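Local coordinates for BDI_3064 protein (Parabacteroides distasonis ATCC 8503, PDB 5Z06) that hydrolyses linear beta-1,2-glucan and beta-1,2-glucooligosaccharides as an exo-type enzyme, releasing sophorose from the non-reducing end, at residues A[246-250]-A[251-255]. Residues are numbered along the deposited sequence; the frame is centred on the assembly and turned at random.
Sequences DFLGE and VGKKA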
# COMPACT_ATOMS: atom_id res chain seq x y z
N ASP A 246 5.10 5.90 16.49
CA ASP A 246 5.25 7.25 16.94
C ASP A 246 6.57 7.75 16.45
O ASP A 246 7.62 7.41 17.00
CB ASP A 246 5.22 7.34 18.46
CG ASP A 246 5.02 8.76 18.93
OD1 ASP A 246 4.22 9.50 18.30
OD2 ASP A 246 5.66 9.15 19.92
N PHE A 247 6.51 8.58 15.42
CA PHE A 247 7.71 9.15 14.88
C PHE A 247 8.09 10.38 15.69
O PHE A 247 7.53 11.44 15.50
CB PHE A 247 7.54 9.50 13.40
CG PHE A 247 8.85 9.75 12.74
CD1 PHE A 247 9.41 11.02 12.74
CD2 PHE A 247 9.56 8.71 12.18
CE1 PHE A 247 10.63 11.25 12.14
CE2 PHE A 247 10.78 8.92 11.60
CZ PHE A 247 11.32 10.20 11.57
N LEU A 248 9.05 10.23 16.59
CA LEU A 248 9.55 11.34 17.40
C LEU A 248 10.49 12.24 16.63
O LEU A 248 10.58 13.42 16.92
CB LEU A 248 10.29 10.82 18.65
CG LEU A 248 9.39 9.99 19.55
CD1 LEU A 248 10.21 9.16 20.52
CD2 LEU A 248 8.41 10.89 20.28
N GLY A 249 11.20 11.67 15.67
CA GLY A 249 12.18 12.42 14.89
C GLY A 249 13.41 12.86 15.66
O GLY A 249 14.13 13.68 15.19
N GLU A 250 13.66 12.25 16.82
CA GLU A 250 14.66 12.68 17.75
C GLU A 250 15.30 11.46 18.40
O GLU A 250 14.61 10.52 18.81
CB GLU A 250 14.00 13.54 18.81
CG GLU A 250 14.93 13.99 19.92
CD GLU A 250 14.35 15.10 20.77
OE1 GLU A 250 13.23 15.56 20.48
OE2 GLU A 250 15.04 15.49 21.75
N VAL A 251 16.62 11.49 18.49
CA VAL A 251 17.39 10.40 19.03
C VAL A 251 17.64 10.62 20.52
O VAL A 251 17.82 11.73 20.97
CB VAL A 251 18.74 10.26 18.31
CG1 VAL A 251 19.43 8.96 18.73
CG2 VAL A 251 18.51 10.25 16.80
N GLY A 252 17.65 9.52 21.27
CA GLY A 252 17.87 9.58 22.72
C GLY A 252 16.65 10.08 23.46
O GLY A 252 16.76 10.56 24.55
N LYS A 253 15.49 9.93 22.87
CA LYS A 253 14.28 10.49 23.42
C LYS A 253 13.47 9.38 24.02
O LYS A 253 13.14 8.40 23.32
CB LYS A 253 13.46 11.17 22.34
CG LYS A 253 12.25 11.94 22.85
CD LYS A 253 12.62 13.09 23.78
CE LYS A 253 11.50 14.13 23.77
NZ LYS A 253 11.57 15.19 24.82
N LYS A 254 13.17 9.54 25.30
CA LYS A 254 12.37 8.59 26.03
C LYS A 254 10.92 9.00 25.91
O LYS A 254 10.59 10.18 26.02
CB LYS A 254 12.77 8.54 27.50
CG LYS A 254 11.94 7.54 28.29
CD LYS A 254 12.69 7.02 29.52
CE LYS A 254 11.99 5.81 30.12
NZ LYS A 254 12.58 5.40 31.43
N ALA A 255 10.05 8.03 25.65
CA ALA A 255 8.61 8.28 25.66
C ALA A 255 7.88 7.10 26.27
O ALA A 255 8.31 5.96 26.17
CB ALA A 255 8.09 8.57 24.26
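Leu-248 and Lys-253 meet across the loop that links strand 243-247 to strand 254-262, which belong to two different antiparallel sheets. The apolar contacts centre on Leu-248 CD1. Leu-248 CD1 lies 4.2 Å from Lys-253 CG, the two side chains crossing at about a right angle. Leu-248 CD1 is also 4.3 Å from Ala-255 CB, on the buried side of the loop. Ile-205 and Arg-224 touch both Leu-248 and Ala-255 there.

The polar side chains cross at a slant on the outer side. Glu-250 has CG anti to the backbone N (chi1 176°) and is extended beyond it, which carries its carboxylate alongside the CD and CE methylenes of Lys-253. Glu-250 OE2 is 4.0 Å from Lys-253 CD. Lys-253 bends at chi2 (62°), and its NZ stays 4.6 Å from Glu-250 OE2, too far for a salt bridge. Lys-253 also makes a cation-pi contact with Phe-226. Thr-279 OG1 is hydrogen-bonded to both Glu-250 O and Lys-253 N, tying the loop to the residue just after strand 275-278.

An alanine in place of Lys-253 would probably leave Leu-248 CD1 less covered and the Glu-250 carboxylate without its nearby positive charge. The lysine thus adds aliphatic cover and, probably, a loose electrostatic attraction.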